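Local coordinates for putative ATP-grasp superfamily protein (PDB 3DF7), which is of unknown function but probably binds ATP and a metal ion, as members of the ATP-grasp superfamily generally do, at residues E163-I168 and Q239-E244; D206-E211 and I234-Q239; P252-S257 and L299-L304. All coordinates share one frame; numbering follows the deposited sequence.

In the fold
All three contacts reach the eight-stranded antiparallel sheet. Contacts 1 and 2 lie at the surface, with centres about 10 Å apart, and share Gln239 in the turn between the neighbouring strands 228-236 and 240-246. Each sets an aliphatic side chain over a tyrosine ring, but the two hydroxyls are used differently: Tyr241 in contact 1 reaches a glutamate through water, whereas Tyr236 in contact 2 bonds a glutamate directly. Contact 3 is buried, with its centre about 24 Å from that of contact 1 and about 22 Å from that of contact 2. It joins residues 252-257 to strand 297-303 by aliphatic side chains, one of which also rests on a backbone carbonyl.

Contact 1: residues E163-I168 and Q239-E244; sequences EFIEGI and QPYVIE
Ile165 lies with three of its side-chain carbons against one face of the Tyr241 ring, while a water ties the hydroxyl of the same tyrosine to Glu163. Residues 163-168 connect strand 159-163 of the three-stranded antiparallel sheet with strand 168-176 of the large sheet, so the contact seats the linker between the two lobes of an ATP-grasp fold on edge strand 240-246. In that fold the nucleotide generally lies between the lobes.

The aromatic contact is a CH-pi interaction. Ile165 CD1 stands over the ring, 3.9 Å from the Tyr241 centroid and 22° off its normal, displaced toward the CD1-CE1 side. With CG1 anti to the carbonyl carbon (chi1 -57°) and the chain bent back at chi2 (-59°), CD1 settles over this rim, while the other branch, Ile165 CG2, comes to 4.0 Å from Tyr241 CD2. The isoleucine thus spreads its two branches over a single face of the ring, the two side chains crossing at about a right angle. Ile243, two residues along the strand, extends the apolar surface more loosely, its CD1 4.5 Å from Ile165 CG1. Val235 of the adjacent strand touches both Ile165 and Ile243.

Pro240 and Val242 turn to the other side of the strand, against helix 206-220. A classic beta bulge follows, in which Ile243 and Glu244 together face Asp233. Glu244 and Asn246 occupy a place where ATP-grasp enzymes commonly carry metal ligands, and are consistent with such a role.

At the far end of the ring, both carboxylate oxygens of Glu163 are engaged: OE1 accepts a bond from Gln126 N, and OE2 accepts one from the bridging water at 2.9 Å. That water lies 2.6 Å from Tyr241 OH.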
loop_
_atom_site.group_PDB
_atom_site.type_symbol
_atom_site.label_atom_id
_atom_site.label_comp_id
_atom_site.label_asym_id
_atom_site.label_seq_id
_atom_site.Cartn_x
_atom_site.Cartn_y
_atom_site.Cartn_z
ATOM N N GLU A 163 10.687 7.085 -17.529
ATOM C CA GLU A 163 12.125 6.894 -17.437
ATOM C C GLU A 163 12.463 5.847 -16.385
ATOM O O GLU A 163 11.924 5.861 -15.276
ATOM C CB GLU A 163 12.790 8.236 -17.091
ATOM C CG GLU A 163 14.203 8.130 -16.516
ATOM C CD GLU A 163 14.797 9.482 -16.165
ATOM O OE1 GLU A 163 14.035 10.386 -15.771
ATOM O OE2 GLU A 163 16.029 9.638 -16.266
ATOM N N PHE A 164 13.351 4.927 -16.741
ATOM C CA PHE A 164 13.759 3.886 -15.811
ATOM C C PHE A 164 14.855 4.444 -14.923
ATOM O O PHE A 164 15.875 4.940 -15.413
ATOM C CB PHE A 164 14.296 2.665 -16.557
ATOM C CG PHE A 164 14.681 1.531 -15.652
ATOM C CD1 PHE A 164 13.713 0.683 -15.128
ATOM C CD2 PHE A 164 16.012 1.333 -15.295
ATOM C CE1 PHE A 164 14.062 -0.353 -14.255
ATOM C CE2 PHE A 164 16.372 0.302 -14.425
ATOM C CZ PHE A 164 15.394 -0.541 -13.905
ATOM N N ILE A 165 14.645 4.373 -13.617
ATOM C CA ILE A 165 15.629 4.868 -12.672
ATOM C C ILE A 165 16.372 3.674 -12.084
ATOM O O ILE A 165 15.765 2.787 -11.489
ATOM C CB ILE A 165 14.956 5.665 -11.537
ATOM C CG1 ILE A 165 14.127 6.811 -12.127
ATOM C CG2 ILE A 165 16.008 6.183 -10.573
ATOM C CD1 ILE A 165 14.923 7.804 -12.966
ATOM N N GLU A 166 17.687 3.661 -12.257
ATOM C CA GLU A 166 18.511 2.568 -11.756
ATOM C C GLU A 166 19.043 2.884 -10.366
ATOM O O GLU A 166 19.734 3.883 -10.170
ATOM C CB GLU A 166 19.676 2.323 -12.713
ATOM C CG GLU A 166 20.538 1.126 -12.368
ATOM C CD GLU A 166 21.542 0.813 -13.465
ATOM O OE1 GLU A 166 21.110 0.594 -14.617
ATOM O OE2 GLU A 166 22.760 0.786 -13.179
ATOM N N GLY A 167 18.715 2.030 -9.402
ATOM C CA GLY A 167 19.182 2.248 -8.047
ATOM C C GLY A 167 18.452 1.419 -7.012
ATOM O O GLY A 167 17.796 0.436 -7.335
ATOM N N ILE A 168 18.572 1.830 -5.756
ATOM C CA ILE A 168 17.932 1.140 -4.641
ATOM C C ILE A 168 16.423 1.376 -4.684
ATOM O O ILE A 168 15.979 2.527 -4.688
ATOM C CB ILE A 168 18.468 1.679 -3.300
ATOM C CG1 ILE A 168 19.998 1.668 -3.317
ATOM C CG2 ILE A 168 17.926 0.848 -2.143
ATOM C CD1 ILE A 168 20.639 2.383 -2.138
ATOM N N GLN A 239 19.949 10.350 -6.091
ATOM C CA GLN A 239 19.028 11.126 -5.266
ATOM C C GLN A 239 17.685 10.402 -5.266
ATOM O O GLN A 239 17.470 9.481 -6.057
ATOM C CB GLN A 239 18.837 12.539 -5.842
ATOM C CG GLN A 239 18.093 12.576 -7.180
ATOM C CD GLN A 239 17.774 13.994 -7.661
ATOM O OE1 GLN A 239 17.055 14.748 -6.997
ATOM N NE2 GLN A 239 18.299 14.353 -8.829
ATOM N N PRO A 240 16.767 10.797 -4.371
ATOM C CA PRO A 240 15.465 10.126 -4.348
ATOM C C PRO A 240 14.573 10.545 -5.510
ATOM O O PRO A 240 14.428 11.734 -5.791
ATOM C CB PRO A 240 14.863 10.563 -3.011
ATOM C CG PRO A 240 16.069 10.861 -2.165
ATOM C CD PRO A 240 16.972 11.576 -3.139
ATOM N N TYR A 241 13.991 9.552 -6.177
ATOM C CA TYR A 241 13.054 9.765 -7.273
ATOM C C TYR A 241 11.732 9.147 -6.812
ATOM O O TYR A 241 11.690 7.961 -6.468
ATOM C CB TYR A 241 13.512 9.042 -8.543
ATOM C CG TYR A 241 14.492 9.804 -9.401
ATOM C CD1 TYR A 241 14.072 10.450 -10.563
ATOM C CD2 TYR A 241 15.842 9.865 -9.064
ATOM C CE1 TYR A 241 14.974 11.136 -11.370
ATOM C CE2 TYR A 241 16.752 10.551 -9.862
ATOM C CZ TYR A 241 16.311 11.182 -11.014
ATOM O OH TYR A 241 17.202 11.853 -11.811
ATOM N N VAL A 242 10.673 9.949 -6.782
ATOM C CA VAL A 242 9.358 9.466 -6.370
ATOM C C VAL A 242 8.674 8.819 -7.569
ATOM O O VAL A 242 8.451 9.460 -8.602
ATOM C CB VAL A 242 8.482 10.616 -5.829
ATOM C CG1 VAL A 242 7.073 10.125 -5.554
ATOM C CG2 VAL A 242 9.095 11.164 -4.549
ATOM N N ILE A 243 8.340 7.543 -7.416
ATOM C CA ILE A 243 7.722 6.761 -8.478
ATOM C C ILE A 243 6.211 6.585 -8.346
ATOM O O ILE A 243 5.480 6.616 -9.339
ATOM C CB ILE A 243 8.337 5.342 -8.524
ATOM C CG1 ILE A 243 9.865 5.428 -8.447
ATOM C CG2 ILE A 243 7.893 4.624 -9.797
ATOM C CD1 ILE A 243 10.500 6.192 -9.591
ATOM N N GLU A 244 5.741 6.393 -7.119
ATOM C CA GLU A 244 4.324 6.151 -6.915
ATOM C C GLU A 244 3.883 6.469 -5.496
ATOM O O GLU A 244 4.690 6.470 -4.568
ATOM C CB GLU A 244 4.044 4.675 -7.238
ATOM C CG GLU A 244 2.635 4.187 -6.980
ATOM C CD GLU A 244 2.433 2.755 -7.450
ATOM O OE1 GLU A 244 2.700 2.477 -8.639
ATOM O OE2 GLU A 244 2.005 1.910 -6.634
HETATM O O HOH W 1 17.608 10.389 -13.917
#

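Contact 2: residues D206-E211 and I234-Q239; sequences DEVKRE and IVYSDQ
The CA atoms of Val208 and Tyr236 lie 8.0 Å apart, and those of Glu211 and Gln239 7.7 Å, so the first turns of helix 206-220 run over the end of strand 228-236 and the turn that follows it. This is helix-on-sheet packing within the ATP-grasp domain, at the margin of the large antiparallel sheet.

Tyr236 fills the gap, its CG anti to the backbone N (chi1 -171°). Val208 CG1 sits over one face of the ring, 4.2 Å from its centroid and 16° off the normal, a CH-pi contact. Gln239 N lies over the opposite face. At the ring edge, Tyr236 OH donates to Glu211 OE1 at 2.9 Å, meeting the syn side of the carboxylate from 34° out of its plane. Val212, farther along the helix, also touches the Tyr236 side chain. A phenylalanine in place of Tyr236 would probably keep the face for Val208 but leave Glu211 OE1 without its phenolic donor.

With both faces flanked and the hydroxyl bonded, the ring is unlikely to turn freely. The acid here serves as acceptor, so the phenol supplies a polar link between these parts of the helix and the strand.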
loop_
_atom_site.group_PDB
_atom_site.type_symbol
_atom_site.label_atom_id
_atom_site.label_comp_id
_atom_site.label_asym_id
_atom_site.label_seq_id
_atom_site.Cartn_x
_atom_site.Cartn_y
_atom_site.Cartn_z
ATOM N N ASP A 206 22.097 5.792 6.997
ATOM C CA ASP A 206 21.226 6.765 7.637
ATOM C C ASP A 206 21.014 7.995 6.759
ATOM O O ASP A 206 19.927 8.571 6.745
ATOM C CB ASP A 206 21.812 7.195 8.981
ATOM C CG ASP A 206 20.826 7.978 9.814
ATOM O OD1 ASP A 206 19.758 7.420 10.139
ATOM O OD2 ASP A 206 21.110 9.148 10.142
ATOM N N GLU A 207 22.048 8.400 6.025
ATOM C CA GLU A 207 21.924 9.577 5.167
ATOM C C GLU A 207 20.915 9.313 4.054
ATOM O O GLU A 207 20.051 10.148 3.788
ATOM C CB GLU A 207 23.283 9.965 4.575
ATOM C CG GLU A 207 23.241 11.143 3.600
ATOM C CD GLU A 207 22.501 12.359 4.144
ATOM O OE1 GLU A 207 22.649 12.673 5.344
ATOM O OE2 GLU A 207 21.778 13.013 3.359
ATOM N N VAL A 208 21.014 8.149 3.418
ATOM C CA VAL A 208 20.086 7.791 2.347
ATOM C C VAL A 208 18.663 7.742 2.897
ATOM O O VAL A 208 17.716 8.190 2.250
ATOM C CB VAL A 208 20.461 6.420 1.714
ATOM C CG1 VAL A 208 19.349 5.930 0.783
ATOM C CG2 VAL A 208 21.758 6.565 0.921
ATOM N N LYS A 209 18.520 7.192 4.096
ATOM C CA LYS A 209 17.221 7.097 4.743
ATOM C C LYS A 209 16.643 8.501 4.923
ATOM O O LYS A 209 15.505 8.769 4.538
ATOM C CB LYS A 209 17.372 6.416 6.107
ATOM C CG LYS A 209 16.075 6.237 6.897
ATOM C CD LYS A 209 16.376 5.741 8.313
ATOM C CE LYS A 209 15.109 5.399 9.093
ATOM N NZ LYS A 209 14.176 6.542 9.239
ATOM N N ARG A 210 17.434 9.399 5.504
ATOM C CA ARG A 210 16.982 10.772 5.731
ATOM C C ARG A 210 16.511 11.445 4.444
ATOM O O ARG A 210 15.451 12.070 4.419
ATOM C CB ARG A 210 18.096 11.618 6.359
ATOM C CG ARG A 210 18.490 11.207 7.773
ATOM C CD ARG A 210 19.645 12.064 8.283
ATOM N NE ARG A 210 20.146 11.616 9.580
ATOM C CZ ARG A 210 19.469 11.706 10.721
ATOM N NH1 ARG A 210 18.251 12.232 10.734
ATOM N NH2 ARG A 210 20.011 11.269 11.852
ATOM N N GLU A 211 17.305 11.326 3.383
ATOM C CA GLU A 211 16.956 11.931 2.098
ATOM C C GLU A 211 15.668 11.351 1.517
ATOM O O GLU A 211 14.800 12.082 1.046
ATOM C CB GLU A 211 18.096 11.737 1.096
ATOM C CG GLU A 211 19.260 12.687 1.304
ATOM C CD GLU A 211 20.419 12.409 0.367
ATOM O OE1 GLU A 211 20.168 12.005 -0.788
ATOM O OE2 GLU A 211 21.580 12.610 0.782
ATOM N N ILE A 234 9.873 4.829 -3.954
ATOM C CA ILE A 234 11.012 5.628 -4.365
ATOM C C ILE A 234 12.182 4.786 -4.856
ATOM O O ILE A 234 12.382 3.658 -4.411
ATOM C CB ILE A 234 11.509 6.499 -3.177
ATOM C CG1 ILE A 234 10.579 7.701 -2.995
ATOM C CG2 ILE A 234 12.947 6.964 -3.410
ATOM C CD1 ILE A 234 10.839 8.478 -1.734
ATOM N N VAL A 235 12.939 5.334 -5.798
ATOM C CA VAL A 235 14.138 4.669 -6.288
ATOM C C VAL A 235 15.261 5.661 -6.025
ATOM O O VAL A 235 15.174 6.828 -6.419
ATOM C CB VAL A 235 14.087 4.361 -7.800
ATOM C CG1 VAL A 235 15.417 3.741 -8.237
ATOM C CG2 VAL A 235 12.940 3.404 -8.101
ATOM N N TYR A 236 16.301 5.215 -5.332
ATOM C CA TYR A 236 17.422 6.092 -5.045
ATOM C C TYR A 236 18.589 5.778 -5.967
ATOM O O TYR A 236 19.227 4.729 -5.841
ATOM C CB TYR A 236 17.883 5.942 -3.590
ATOM C CG TYR A 236 18.898 6.985 -3.175
ATOM C CD1 TYR A 236 18.502 8.141 -2.502
ATOM C CD2 TYR A 236 20.252 6.836 -3.487
ATOM C CE1 TYR A 236 19.427 9.122 -2.152
ATOM C CE2 TYR A 236 21.184 7.811 -3.141
ATOM C CZ TYR A 236 20.766 8.950 -2.475
ATOM O OH TYR A 236 21.679 9.916 -2.130
ATOM N N SER A 237 18.854 6.687 -6.900
ATOM C CA SER A 237 19.971 6.533 -7.823
ATOM C C SER A 237 21.080 7.375 -7.207
ATOM O O SER A 237 21.898 6.866 -6.445
ATOM C CB SER A 237 19.595 7.062 -9.209
ATOM O OG SER A 237 19.065 8.374 -9.130
ATOM N N ASP A 238 21.094 8.664 -7.533
ATOM C CA ASP A 238 22.070 9.578 -6.961
ATOM C C ASP A 238 21.273 10.486 -6.026
ATOM O O ASP A 238 21.834 11.276 -5.271
ATOM C CB ASP A 238 22.758 10.402 -8.056
ATOM C CG ASP A 238 21.801 11.320 -8.786
ATOM O OD1 ASP A 238 20.797 10.824 -9.333
ATOM O OD2 ASP A 238 22.057 12.543 -8.818
ATOM N N GLN A 239 19.949 10.350 -6.091
ATOM C CA GLN A 239 19.028 11.126 -5.266
ATOM C C GLN A 239 17.685 10.402 -5.266
ATOM O O GLN A 239 17.470 9.481 -6.057
ATOM C CB GLN A 239 18.837 12.539 -5.842
ATOM C CG GLN A 239 18.093 12.576 -7.180
ATOM C CD GLN A 239 17.774 13.994 -7.661
ATOM O OE1 GLN A 239 17.055 14.748 -6.997
ATOM N NE2 GLN A 239 18.299 14.353 -8.829
#

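Contact 3: residues P252-S257 and L299-L304; sequences PVVAFS and LEIIDL
Ile301 reaches from strand 297-303 against Val254 and Ala255, and these three residues account for most of the surface buried between the segments. The backbones come nearest at Ala255 and Ile301, whose CA atoms are 6.4 Å apart. The contact is aliphatic packing between the edge region of the large antiparallel sheet and the chain that enters helix 256-260.

The two branches of Ile301 are divided between two neighbours. CG1 stands anti to the carbonyl carbon (chi1 -53°) and the chain continues extended (chi2 179°), which carries CD1 to Val254, 3.7 Å from its CG2 and 4.0 Å from its CB. CG2, the shorter branch, meets Ala255 CB at 4.2 Å. The methyl CD1 also rests on the backbone, 3.4 Å from Val254 O, so the end of the isoleucine packs against backbone as well as side chain. Val254 places CG2 between its backbone N and carbonyl carbon, where that methyl faces the strand.

Residues 252-255 have helical backbone angles, and their bonds span three residues: Ala255 N donates to Pro252 O at 3.1 Å, and Phe256 N to Val253 O. This compact coil presents Val254 and Ala255 together to the one isoleucine.

Leu299 turns to the same side of the strand as Ile301, whereas Glu300 points to the other, where it forms a salt bridge with Arg282 and a hydrogen bond with Ser284. Helix 18-35, which in the chain lies between strands 3-8 and 40-42 of the parallel sheet, touches both segments, with Ala26 meeting Val254 and Leu299. From strand 279-285, the neighbour of 297-303 in the sheet, Val281 touches Ala255 and Gln279 touches Ile301.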
loop_
_atom_site.group_PDB
_atom_site.type_symbol
_atom_site.label_atom_id
_atom_site.label_comp_id
_atom_site.label_asym_id
_atom_site.label_seq_id
_atom_site.Cartn_x
_atom_site.Cartn_y
_atom_site.Cartn_z
ATOM N N PRO A 252 4.358 -4.010 3.072
ATOM C CA PRO A 252 5.375 -3.945 4.134
ATOM C C PRO A 252 4.793 -3.823 5.550
ATOM O O PRO A 252 5.459 -4.128 6.543
ATOM C CB PRO A 252 6.201 -2.724 3.737
ATOM C CG PRO A 252 6.134 -2.756 2.231
ATOM C CD PRO A 252 4.665 -3.053 1.992
ATOM N N VAL A 253 3.545 -3.372 5.635
ATOM C CA VAL A 253 2.880 -3.210 6.919
ATOM C C VAL A 253 2.749 -4.528 7.689
ATOM O O VAL A 253 2.750 -4.535 8.917
ATOM C CB VAL A 253 1.461 -2.602 6.739
ATOM C CG1 VAL A 253 0.485 -3.658 6.206
ATOM C CG2 VAL A 253 0.973 -2.041 8.046
ATOM N N VAL A 254 2.637 -5.641 6.970
ATOM C CA VAL A 254 2.485 -6.931 7.635
ATOM C C VAL A 254 3.677 -7.275 8.525
ATOM O O VAL A 254 3.544 -8.044 9.471
ATOM C CB VAL A 254 2.269 -8.082 6.614
ATOM C CG1 VAL A 254 1.097 -7.744 5.698
ATOM C CG2 VAL A 254 3.535 -8.329 5.807
ATOM N N ALA A 255 4.838 -6.701 8.230
ATOM C CA ALA A 255 6.037 -6.986 9.018
ATOM C C ALA A 255 6.209 -6.120 10.266
ATOM O O ALA A 255 7.071 -6.400 11.099
ATOM C CB ALA A 255 7.273 -6.850 8.132
ATOM N N PHE A 256 5.386 -5.087 10.417
ATOM C CA PHE A 256 5.534 -4.186 11.558
ATOM C C PHE A 256 5.542 -4.817 12.955
ATOM O O PHE A 256 6.405 -4.485 13.770
ATOM C CB PHE A 256 4.481 -3.075 11.478
ATOM C CG PHE A 256 4.721 -2.077 10.360
ATOM C CD1 PHE A 256 5.730 -2.275 9.421
ATOM C CD2 PHE A 256 3.928 -0.936 10.253
ATOM C CE1 PHE A 256 5.947 -1.350 8.391
ATOM C CE2 PHE A 256 4.136 -0.007 9.230
ATOM C CZ PHE A 256 5.149 -0.216 8.297
ATOM N N SER A 257 4.607 -5.720 13.244
ATOM C CA SER A 257 4.576 -6.344 14.569
ATOM C C SER A 257 5.879 -7.048 14.924
ATOM O O SER A 257 6.422 -6.845 16.008
ATOM C CB SER A 257 3.418 -7.340 14.675
ATOM O OG SER A 257 2.179 -6.656 14.753
ATOM N N LEU A 299 2.849 -16.084 1.651
ATOM C CA LEU A 299 3.556 -14.854 1.955
ATOM C C LEU A 299 4.222 -15.126 3.293
ATOM O O LEU A 299 3.555 -15.489 4.263
ATOM C CB LEU A 299 2.595 -13.672 2.070
ATOM C CG LEU A 299 3.318 -12.325 2.177
ATOM C CD1 LEU A 299 3.989 -11.992 0.849
ATOM C CD2 LEU A 299 2.336 -11.241 2.554
ATOM N N GLU A 300 5.538 -14.969 3.335
ATOM C CA GLU A 300 6.291 -15.229 4.551
ATOM C C GLU A 300 6.845 -13.945 5.134
ATOM O O GLU A 300 6.995 -12.946 4.433
ATOM C CB GLU A 300 7.482 -16.154 4.264
ATOM C CG GLU A 300 7.194 -17.391 3.444
ATOM C CD GLU A 300 8.466 -18.003 2.882
ATOM O OE1 GLU A 300 9.316 -18.454 3.681
ATOM O OE2 GLU A 300 8.623 -18.019 1.642
ATOM N N ILE A 301 7.141 -14.002 6.428
ATOM C CA ILE A 301 7.753 -12.903 7.165
ATOM C C ILE A 301 8.800 -13.611 8.020
ATOM O O ILE A 301 8.456 -14.356 8.941
ATOM C CB ILE A 301 6.754 -12.184 8.082
ATOM C CG1 ILE A 301 5.524 -11.746 7.280
ATOM C CG2 ILE A 301 7.423 -10.967 8.707
ATOM C CD1 ILE A 301 4.470 -11.052 8.116
ATOM N N ILE A 302 10.075 -13.396 7.708
ATOM C CA ILE A 302 11.148 -14.067 8.439
ATOM C C ILE A 302 12.215 -13.117 8.964
ATOM O O ILE A 302 12.466 -12.069 8.372
ATOM C CB ILE A 302 11.861 -15.089 7.537
ATOM C CG1 ILE A 302 12.567 -14.356 6.393
ATOM C CG2 ILE A 302 10.852 -16.074 6.960
ATOM C CD1 ILE A 302 13.278 -15.271 5.414
ATOM N N ASP A 303 12.853 -13.486 10.071
ATOM C CA ASP A 303 13.913 -12.645 10.618
ATOM C C ASP A 303 15.064 -12.633 9.620
ATOM O O ASP A 303 15.409 -13.674 9.047
ATOM C CB ASP A 303 14.443 -13.185 11.952
ATOM C CG ASP A 303 13.384 -13.274 13.024
ATOM O OD1 ASP A 303 12.516 -12.375 13.114
ATOM O OD2 ASP A 303 13.441 -14.246 13.804
ATOM N N LEU A 304 15.653 -11.457 9.423
ATOM C CA LEU A 304 16.781 -11.281 8.511
ATOM C C LEU A 304 17.964 -10.782 9.344
ATOM O O LEU A 304 17.809 -9.890 10.177
ATOM C CB LEU A 304 16.425 -10.269 7.416
ATOM C CG LEU A 304 17.328 -10.216 6.182
ATOM C CD1 LEU A 304 17.319 -11.566 5.467
ATOM C CD2 LEU A 304 16.829 -9.119 5.246
#